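Side-chain contacts in Serine/threonine-protein acetyltransferase HopZ1a (Pseudomonas syringae pv. syringae, PDB 5KLP), which acetylates serine, threonine and lysine residues of host plant proteins, with acetyl-CoA as donor and inositol hexakisphosphate as cofactor, and so impairs host immunity and the microtubule network: residues T180-T185 against V190-N195; I140-A145 against L194-K199. The protein carries 10 engineered substitutions. All coordinates share one frame; numbering follows the deposited sequence.

Interaction 1. Residues T180-T185 against V190-N195. Engineered in segment 180-185: Ala183 (natural residue Gln), Ala184 (natural residue Lys).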
ATOM      1  N   THR A 180       7.049   1.139  -4.513  1.00 13.14           N
ATOM      2  CA  THR A 180       7.693   0.015  -3.826  1.00 12.86           C
ATOM      3  C   THR A 180       7.937  -1.202  -4.733  1.00 16.12           C
ATOM      4  O   THR A 180       8.904  -1.928  -4.527  1.00 20.32           O
ATOM      5  CB  THR A 180       6.873  -0.456  -2.593  1.00 18.22           C
ATOM      6  OG1 THR A 180       5.696  -1.148  -3.025  1.00 18.58           O
ATOM      7  CG2 THR A 180       6.456   0.726  -1.718  1.00 19.37           C
ATOM      8  N   GLN A 181       7.101  -1.389  -5.757  1.00 17.74           N
ATOM      9  CA  GLN A 181       7.140  -2.593  -6.624  1.00 13.16           C
ATOM     10  C   GLN A 181       6.931  -3.889  -5.854  1.00 19.45           C
ATOM     11  O   GLN A 181       7.385  -4.959  -6.286  1.00 19.32           O
ATOM     12  CB  GLN A 181       8.477  -2.687  -7.402  1.00 16.91           C
ATOM     13  CG  GLN A 181       8.837  -1.409  -8.183  1.00 16.77           C
ATOM     14  CD  GLN A 181      10.107  -1.554  -9.020  1.00 26.57           C
ATOM     15  OE1 GLN A 181      10.624  -2.664  -9.216  1.00 28.32           O
ATOM     16  NE2 GLN A 181      10.613  -0.426  -9.525  1.00 24.92           N
ATOM     17  N   ALA A 182       6.250  -3.818  -4.712  1.00 16.09           N
ATOM     18  CA  ALA A 182       6.009  -5.035  -3.950  1.00 20.59           C
ATOM     19  C   ALA A 182       4.942  -5.905  -4.641  1.00 19.57           C
ATOM     20  O   ALA A 182       5.030  -7.128  -4.620  1.00 20.15           O
ATOM     21  CB  ALA A 182       5.597  -4.699  -2.507  1.00 13.70           C
ATOM     22  N   ALA A 183       3.950  -5.267  -5.260  1.00 17.97           N
ATOM     23  CA  ALA A 183       2.844  -5.988  -5.903  1.00 24.67           C
ATOM     24  C   ALA A 183       3.239  -6.434  -7.302  1.00 29.19           C
ATOM     25  O   ALA A 183       3.706  -5.624  -8.105  1.00 28.71           O
ATOM     26  CB  ALA A 183       1.602  -5.115  -5.975  1.00 20.97           C
ATOM     27  N   ALA A 184       3.015  -7.707  -7.601  1.00 30.13           N
ATOM     28  CA  ALA A 184       3.352  -8.262  -8.909  1.00 38.18           C
ATOM     29  C   ALA A 184       2.262  -7.974  -9.935  1.00 42.15           C
ATOM     30  O   ALA A 184       2.513  -7.970 -11.135  1.00 45.88           O
ATOM     31  CB  ALA A 184       3.588  -9.752  -8.801  1.00 42.44           C
ATOM     32  N   THR A 185       1.041  -7.762  -9.453  1.00 35.55           N
ATOM     33  CA  THR A 185      -0.079  -7.387 -10.314  1.00 32.52           C
ATOM     34  C   THR A 185      -0.845  -6.254  -9.658  1.00 34.12           C
ATOM     35  O   THR A 185      -0.493  -5.804  -8.574  1.00 35.64           O
ATOM     36  CB  THR A 185      -1.044  -8.562 -10.581  1.00 32.93           C
ATOM     37  OG1 THR A 185      -1.779  -8.867  -9.392  1.00 35.99           O
ATOM     38  CG2 THR A 185      -0.283  -9.794 -11.026  1.00 32.30           C
ATOM     39  N   VAL A 190      -5.689  -3.121  -3.339  1.00 15.08           N
ATOM     40  CA  VAL A 190      -6.423  -2.683  -2.173  1.00 17.92           C
ATOM     41  C   VAL A 190      -5.806  -3.265  -0.903  1.00 18.66           C
ATOM     42  O   VAL A 190      -5.691  -2.566   0.094  1.00 17.57           O
ATOM     43  CB  VAL A 190      -7.901  -3.074  -2.238  1.00 15.28           C
ATOM     44  CG1 VAL A 190      -8.612  -2.642  -0.978  1.00 13.38           C
ATOM     45  CG2 VAL A 190      -8.576  -2.446  -3.462  1.00 21.12           C
HETATM   46  N   MSE A 191      -5.426  -4.542  -0.941  1.00 15.40           N
HETATM   47  CA  MSE A 191      -4.839  -5.196   0.226  1.00 14.55           C
HETATM   48  C   MSE A 191      -3.453  -4.606   0.530  1.00 14.41           C
HETATM   49  O   MSE A 191      -3.122  -4.390   1.698  1.00 17.87           O
HETATM   50  CB  MSE A 191      -4.748  -6.713   0.016  1.00 13.19           C
HETATM   51  CG  MSE A 191      -6.097  -7.435   0.158  1.00 17.60           C
HETATM   52 SE   MSE A 191      -6.943  -7.034   1.912  1.00 32.83          SE
HETATM   53  CE  MSE A 191      -8.376  -5.846   1.271  1.00 22.92           C
ATOM     54  N   TYR A 192      -2.648  -4.339  -0.501  1.00 14.00           N
ATOM     55  CA  TYR A 192      -1.343  -3.701  -0.258  1.00 16.22           C
ATOM     56  C   TYR A 192      -1.547  -2.319   0.348  1.00 13.22           C
ATOM     57  O   TYR A 192      -0.858  -1.932   1.283  1.00 15.13           O
ATOM     58  CB  TYR A 192      -0.506  -3.578  -1.541  1.00 14.18           C
ATOM     59  CG  TYR A 192       0.213  -4.854  -1.916  1.00 16.16           C
ATOM     60  CD1 TYR A 192       1.389  -5.225  -1.282  1.00 16.12           C
ATOM     61  CD2 TYR A 192      -0.314  -5.710  -2.887  1.00 16.67           C
ATOM     62  CE1 TYR A 192       2.042  -6.416  -1.619  1.00 13.57           C
ATOM     63  CE2 TYR A 192       0.327  -6.886  -3.228  1.00 17.23           C
ATOM     64  CZ  TYR A 192       1.504  -7.232  -2.595  1.00 15.64           C
ATOM     65  OH  TYR A 192       2.133  -8.408  -2.940  1.00 17.42           O
ATOM     66  N   SER A 193      -2.509  -1.576  -0.190  1.00 11.56           N
ATOM     67  CA  SER A 193      -2.757  -0.226   0.294  1.00 17.22           C
ATOM     68  C   SER A 193      -3.238  -0.231   1.744  1.00 17.93           C
ATOM     69  O   SER A 193      -2.834   0.618   2.540  1.00 16.99           O
ATOM     70  CB  SER A 193      -3.776   0.487  -0.610  1.00 19.44           C
ATOM     71  OG  SER A 193      -3.261   0.663  -1.927  1.00 22.96           O
ATOM     72  N   LEU A 194      -4.126  -1.169   2.076  1.00 20.52           N
ATOM     73  CA  LEU A 194      -4.614  -1.296   3.451  1.00 16.30           C
ATOM     74  C   LEU A 194      -3.464  -1.685   4.372  1.00 16.45           C
ATOM     75  O   LEU A 194      -3.275  -1.093   5.436  1.00 19.30           O
ATOM     76  CB  LEU A 194      -5.760  -2.322   3.538  1.00 15.72           C
ATOM     77  CG  LEU A 194      -6.269  -2.650   4.943  1.00 19.88           C
ATOM     78  CD1 LEU A 194      -6.750  -1.378   5.638  1.00 18.71           C
ATOM     79  CD2 LEU A 194      -7.393  -3.704   4.918  1.00 20.58           C
ATOM     80  N   ASN A 195      -2.686  -2.677   3.961  1.00 17.23           N
ATOM     81  CA  ASN A 195      -1.540  -3.081   4.765  1.00 16.28           C
ATOM     82  C   ASN A 195      -0.574  -1.926   4.948  1.00 18.09           C
ATOM     83  O   ASN A 195      -0.040  -1.714   6.036  1.00 17.90           O
ATOM     84  CB  ASN A 195      -0.803  -4.269   4.133  1.00 15.20           C
ATOM     85  CG  ASN A 195       0.342  -4.764   5.008  1.00 21.38           C
ATOM     86  OD1 ASN A 195       1.478  -4.339   4.853  1.00 21.67           O
ATOM     87  ND2 ASN A 195       0.030  -5.653   5.952  1.00 21.57           N
TER
HETATM   88  O   HOH W   1       1.561  -9.422  -5.516  1.00 33.07           O

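Interaction 2. Residues I140-A145 against L194-K199. With IHP (inositol hexakisphosphate), chain D.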
ATOM      1  N   ILE A 140       2.577  11.831   1.369  1.00 19.23           N
ATOM      2  CA  ILE A 140       3.367  10.709   0.883  1.00 14.10           C
ATOM      3  C   ILE A 140       2.425   9.694   0.263  1.00 20.94           C
ATOM      4  O   ILE A 140       1.614   9.110   0.958  1.00 21.13           O
ATOM      5  CB  ILE A 140       4.131  10.037   2.013  1.00 14.12           C
ATOM      6  CG1 ILE A 140       5.091  11.026   2.673  1.00 17.14           C
ATOM      7  CG2 ILE A 140       4.870   8.788   1.507  1.00 16.47           C
ATOM      8  CD1 ILE A 140       5.636  10.504   3.972  1.00 24.05           C
ATOM      9  N   ILE A 141       2.524   9.488  -1.036  1.00 16.22           N
ATOM     10  CA  ILE A 141       1.711   8.472  -1.688  1.00 15.03           C
ATOM     11  C   ILE A 141       2.542   7.228  -1.900  1.00 19.50           C
ATOM     12  O   ILE A 141       3.576   7.275  -2.572  1.00 22.49           O
ATOM     13  CB  ILE A 141       1.168   8.965  -3.027  1.00 17.90           C
ATOM     14  CG1 ILE A 141       0.250  10.171  -2.818  1.00 22.21           C
ATOM     15  CG2 ILE A 141       0.427   7.833  -3.765  1.00 22.05           C
ATOM     16  CD1 ILE A 141      -0.051  10.917  -4.094  1.00 23.23           C
ATOM     17  N   THR A 142       2.122   6.116  -1.312  1.00 15.48           N
ATOM     18  CA  THR A 142       2.850   4.858  -1.508  1.00 15.37           C
ATOM     19  C   THR A 142       2.172   4.076  -2.618  1.00 18.69           C
ATOM     20  O   THR A 142       0.990   3.708  -2.519  1.00 18.69           O
ATOM     21  CB  THR A 142       2.899   3.988  -0.233  1.00 19.07           C
ATOM     22  OG1 THR A 142       1.557   3.661   0.158  1.00 26.37           O
ATOM     23  CG2 THR A 142       3.579   4.720   0.910  1.00 13.87           C
ATOM     24  N   GLU A 143       2.935   3.855  -3.679  1.00 17.12           N
ATOM     25  CA  GLU A 143       2.523   3.090  -4.848  1.00 10.34           C
ATOM     26  C   GLU A 143       3.063   1.671  -4.697  1.00 17.90           C
ATOM     27  O   GLU A 143       4.265   1.458  -4.815  1.00 18.78           O
ATOM     28  CB  GLU A 143       3.078   3.746  -6.126  1.00 14.78           C
ATOM     29  CG  GLU A 143       2.966   2.894  -7.390  1.00 17.50           C
ATOM     30  CD  GLU A 143       1.524   2.528  -7.717  1.00 22.30           C
ATOM     31  OE1 GLU A 143       1.114   1.377  -7.418  1.00 17.76           O
ATOM     32  OE2 GLU A 143       0.810   3.404  -8.276  1.00 15.10           O
ATOM     33  N   PRO A 144       2.188   0.699  -4.403  1.00 17.36           N
ATOM     34  CA  PRO A 144       2.642  -0.682  -4.198  1.00 16.92           C
ATOM     35  C   PRO A 144       3.119  -1.369  -5.472  1.00 16.84           C
ATOM     36  O   PRO A 144       3.832  -2.372  -5.395  1.00 15.05           O
ATOM     37  CB  PRO A 144       1.389  -1.385  -3.653  1.00 21.27           C
ATOM     38  CG  PRO A 144       0.526  -0.296  -3.152  1.00 20.81           C
ATOM     39  CD  PRO A 144       0.759   0.851  -4.091  1.00 18.49           C
ATOM     40  N   ALA A 145       2.702  -0.879  -6.631  1.00 13.86           N
ATOM     41  CA  ALA A 145       3.162  -1.488  -7.886  1.00 16.57           C
ATOM     42  C   ALA A 145       4.182  -0.559  -8.549  1.00 14.50           C
ATOM     43  O   ALA A 145       5.275  -0.365  -8.010  1.00 17.70           O
ATOM     44  CB  ALA A 145       1.987  -1.796  -8.818  1.00 15.76           C
ATOM     45  N   LEU A 194      -4.126  -1.169   2.076  1.00 20.52           N
ATOM     46  CA  LEU A 194      -4.614  -1.296   3.451  1.00 16.30           C
ATOM     47  C   LEU A 194      -3.464  -1.685   4.372  1.00 16.45           C
ATOM     48  O   LEU A 194      -3.275  -1.093   5.436  1.00 19.30           O
ATOM     49  CB  LEU A 194      -5.760  -2.322   3.538  1.00 15.72           C
ATOM     50  CG  LEU A 194      -6.269  -2.650   4.943  1.00 19.88           C
ATOM     51  CD1 LEU A 194      -6.750  -1.378   5.638  1.00 18.71           C
ATOM     52  CD2 LEU A 194      -7.393  -3.704   4.918  1.00 20.58           C
ATOM     53  N   ASN A 195      -2.686  -2.677   3.961  1.00 17.23           N
ATOM     54  CA  ASN A 195      -1.540  -3.081   4.765  1.00 16.28           C
ATOM     55  C   ASN A 195      -0.574  -1.926   4.948  1.00 18.09           C
ATOM     56  O   ASN A 195      -0.040  -1.714   6.036  1.00 17.90           O
ATOM     57  CB  ASN A 195      -0.803  -4.269   4.133  1.00 15.20           C
ATOM     58  CG  ASN A 195       0.342  -4.764   5.008  1.00 21.38           C
ATOM     59  OD1 ASN A 195       1.478  -4.339   4.853  1.00 21.67           O
ATOM     60  ND2 ASN A 195       0.030  -5.653   5.952  1.00 21.57           N
ATOM     61  N   TYR A 196      -0.369  -1.171   3.877  1.00 16.45           N
ATOM     62  CA  TYR A 196       0.555  -0.049   3.899  1.00 18.34           C
ATOM     63  C   TYR A 196       0.109   1.052   4.857  1.00 15.65           C
ATOM     64  O   TYR A 196       0.941   1.687   5.521  1.00 16.82           O
ATOM     65  CB  TYR A 196       0.723   0.509   2.484  1.00 17.95           C
ATOM     66  CG  TYR A 196       1.760  -0.240   1.659  1.00 16.98           C
ATOM     67  CD1 TYR A 196       2.271  -1.477   2.082  1.00 11.97           C
ATOM     68  CD2 TYR A 196       2.260   0.309   0.480  1.00 15.90           C
ATOM     69  CE1 TYR A 196       3.228  -2.150   1.342  1.00 13.36           C
ATOM     70  CE2 TYR A 196       3.228  -0.354  -0.271  1.00 18.86           C
ATOM     71  CZ  TYR A 196       3.711  -1.579   0.166  1.00 21.27           C
ATOM     72  OH  TYR A 196       4.675  -2.217  -0.585  1.00 16.14           O
ATOM     73  N   ALA A 197      -1.198   1.282   4.930  1.00 13.93           N
ATOM     74  CA  ALA A 197      -1.744   2.270   5.865  1.00 21.98           C
ATOM     75  C   ALA A 197      -1.409   1.870   7.293  1.00 18.64           C
ATOM     76  O   ALA A 197      -0.946   2.691   8.087  1.00 18.90           O
ATOM     77  CB  ALA A 197      -3.268   2.407   5.694  1.00 20.38           C
ATOM     78  N   ILE A 198      -1.649   0.604   7.617  1.00 18.44           N
ATOM     79  CA  ILE A 198      -1.320   0.085   8.951  1.00 21.42           C
ATOM     80  C   ILE A 198       0.185   0.215   9.233  1.00 25.51           C
ATOM     81  O   ILE A 198       0.585   0.599  10.341  1.00 22.47           O
ATOM     82  CB  ILE A 198      -1.740  -1.391   9.113  1.00 18.11           C
ATOM     83  CG1 ILE A 198      -3.251  -1.538   8.896  1.00 23.34           C
ATOM     84  CG2 ILE A 198      -1.340  -1.907  10.509  1.00 16.19           C
ATOM     85  CD1 ILE A 198      -3.734  -2.978   8.845  1.00 26.62           C
ATOM     86  N   LYS A 199       1.019  -0.122   8.245  1.00 14.47           N
ATOM     87  CA  LYS A 199       2.475  -0.031   8.447  1.00 15.65           C
ATOM     88  C   LYS A 199       2.932   1.415   8.603  1.00 18.37           C
ATOM     89  O   LYS A 199       3.866   1.704   9.350  1.00 21.08           O
ATOM     90  CB  LYS A 199       3.237  -0.691   7.290  1.00 15.32           C
ATOM     91  CG  LYS A 199       2.985  -2.193   7.141  1.00 17.93           C
ATOM     92  CD  LYS A 199       3.154  -2.921   8.478  1.00 22.16           C
ATOM     93  CE  LYS A 199       3.060  -4.423   8.307  1.00 20.05           C
ATOM     94  NZ  LYS A 199       3.123  -5.112   9.621  1.00 22.38           N
TER
HETATM   95  C1  IHP D 401      -0.421  -8.855  13.219  1.00 32.19           C
HETATM   96  C2  IHP D 401      -0.091  -8.535  11.691  1.00 29.30           C
HETATM   97  C3  IHP D 401       0.576  -9.586  10.725  1.00 41.92           C
HETATM   98  C4  IHP D 401       0.991 -10.955  11.442  1.00 35.79           C
HETATM   99  C5  IHP D 401       1.161 -10.951  12.950  1.00 35.34           C
HETATM  100  C6  IHP D 401      -0.144 -10.386  13.494  1.00 41.40           C
HETATM  101  O11 IHP D 401       0.181  -8.042  14.049  1.00 41.17           O
HETATM  102  P1  IHP D 401      -0.441  -6.992  15.223  1.00 32.60           P
HETATM  103  O21 IHP D 401       0.364  -5.695  15.237  1.00 42.79           O
HETATM  104  O31 IHP D 401      -0.333  -7.640  16.607  1.00 48.03           O
HETATM  105  O41 IHP D 401      -1.899  -6.612  15.026  1.00 36.45           O
HETATM  106  O12 IHP D 401       0.475  -7.293  11.511  1.00 22.03           O
HETATM  107  P2  IHP D 401      -0.411  -6.168  10.628  1.00 23.28           P
HETATM  108  O22 IHP D 401      -1.763  -5.908  11.325  1.00 22.89           O
HETATM  109  O32 IHP D 401       0.297  -4.824  10.418  1.00 22.79           O
HETATM  110  O42 IHP D 401      -0.770  -6.791   9.257  1.00 18.87           O
HETATM  111  O13 IHP D 401       1.591  -9.003  10.222  1.00 45.75           O
HETATM  112  P3  IHP D 401       2.093  -8.558   8.676  1.00 22.02           P
HETATM  113  O23 IHP D 401       1.212  -7.603   7.869  1.00 21.35           O
HETATM  114  O33 IHP D 401       3.316  -7.800   9.188  1.00 18.70           O
HETATM  115  O43 IHP D 401       2.498  -9.731   7.789  1.00 19.28           O
HETATM  116  O14 IHP D 401       2.070 -11.510  10.871  1.00 25.15           O
HETATM  117  P4  IHP D 401       1.975 -12.698   9.772  1.00 26.68           P
HETATM  118  O24 IHP D 401       1.614 -12.157   8.387  1.00 24.27           O
HETATM  119  O34 IHP D 401       3.286 -13.506   9.682  1.00 27.00           O
HETATM  120  O44 IHP D 401       0.877 -13.705  10.158  1.00 29.35           O
HETATM  121  O15 IHP D 401       2.297 -10.416  13.425  1.00 36.84           O
HETATM  122  P5  IHP D 401       3.516 -11.329  14.194  1.00 40.09           P
HETATM  123  O25 IHP D 401       3.288 -12.829  13.978  1.00 37.03           O
HETATM  124  O35 IHP D 401       4.915 -10.981  13.613  1.00 28.82           O
HETATM  125  O45 IHP D 401       3.563 -11.085  15.706  1.00 43.87           O
HETATM  126  O16 IHP D 401      -0.267 -10.659  14.791  1.00 55.05           O
HETATM  127  P6  IHP D 401      -1.678 -10.998  15.546  1.00 40.23           P
HETATM  128  O26 IHP D 401      -2.587 -11.816  14.630  1.00 44.34           O
HETATM  129  O36 IHP D 401      -1.442 -11.790  16.845  1.00 54.26           O
HETATM  130  O46 IHP D 401      -2.410  -9.708  15.934  1.00 42.01           O

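Interaction 1. Residues T180-T185 against V190-N195
Ala183 and Tyr192 are where the irregular loop 180-185 comes nearest to the helical turn 190-195, with 7.4 Å between their CA atoms, a gap that one tyrosine ring fills. The loop leaves strand 175-179 through an ST turn, in which Ala182 N donates to Thr180 OG1 over 3.2 Å. Across the gap, the Tyr192 side chain does all the touching from the helix. Its CG stands anti to the carbonyl carbon (chi1 -81°), which sends the ring out from the helix to the loop. The methyl group of Ala183, an engineered residue, lies over one face in a CH-pi contact: CB is 3.9 Å from the Tyr192 ring centroid and 28° off the ring normal. The methyl is displaced toward CE2, with Ala183 CB 3.5 Å from Tyr192 CE2. On the same side of the ring plane, Ala182 CB approaches obliquely, 4.0 Å from Tyr192 CE1.

No direct hydrogen bond crosses. Instead a water donates to Tyr192 OH (2.8 Å) and accepts from the backbone N of Ala184, a second engineered residue, at 3.1 Å. Tyr192 OH is also hydrogen-bonded to His263 O, so the phenol end is tied to two loops.

This buried packing joins the loop after strand 175-179 to helix 189-202, whose first residue is the catalytic Cys189. Ala184 and Thr185 stand at positions that bind CoA in another structure of this protein. The other sides of the helix pack on helices 61-79 and 324-340 through Met191 and Leu194, and on strand 105-110 through Ser193 and Leu194.

Interaction 2. Residues I140-A145 against L194-K199
Tyr196 reaches from helix 189-202 to Thr142 and Pro144, packing the helix against strand 138-143 of the mixed sheet in the YopJ acetyltransferase domain, which belongs to the clan of papain-like (CA) cysteine peptidases. Starting at the helix, Tyr196 CB is 4.0 Å from Thr142 OG1. The chi1 of -84° keeps CG beside the backbone N and aims the ring at the end of the strand. CD2 is the next atom to touch: Thr142 OG1 sits 3.4 Å from it, at the ring edge and near the ring plane. The contact is van der Waals packing of an oxygen on a ring carbon; the polar partner of Thr142 OG1 is Met126 O on the adjoining strand. Farther out, CE2 meets Pro144 CG obliquely at 4.0 Å. At the tip, Tyr196 OH lies beyond Pro144 and is hydrogen-bonded to Phe260 O and Thr180 OG1, while the ring makes an edge-to-face contact with the Phe260 ring.

Between the two residues that Tyr196 touches comes Glu143, an active-site residue whose CB points away from the helix. Its OE1 takes the Ala145 N-H on the anti lone pair at 2.9 Å, and OE2 bonds to His158 and Gln154.

Residues flanking Tyr196 on the helix reach inositol hexakisphosphate. Just before it, Asn195 ND2 donates to IHP O23 at 3.0 Å; after it, the methyl CG2 of Ile198 lies against O32. Lys199, bent at chi2 (-50°) and extended beyond, spans phosphates P2 and P3: its NZ bonds to IHP O33 at 2.7 Å and to IHP O32 at 3.0 Å.

Overall arrangement
Following the chain from the N terminus, the first of the segments met is strand 138-143 with Pro144, the earlier half of interaction 2. Helix 153-167 and strand 175-179 follow before loop 180-185, which meets helix 189-202 a few residues later and closes the short loop of interaction 1. The same helix then completes interaction 2, so the touching residues of interaction 1 (182-183 with 192) fall inside the span between those of interaction 2 (142-144 with 196). Thr180 N is 2.8 Å from Glu143 O, probably a hydrogen bond, and Ala182 CB packs on Tyr196 OH. Together they join helix 189-202, which binds inositol hexakisphosphate in part, to the end of strand 138-143 and to the loop following its parallel neighbour, strand 175-179.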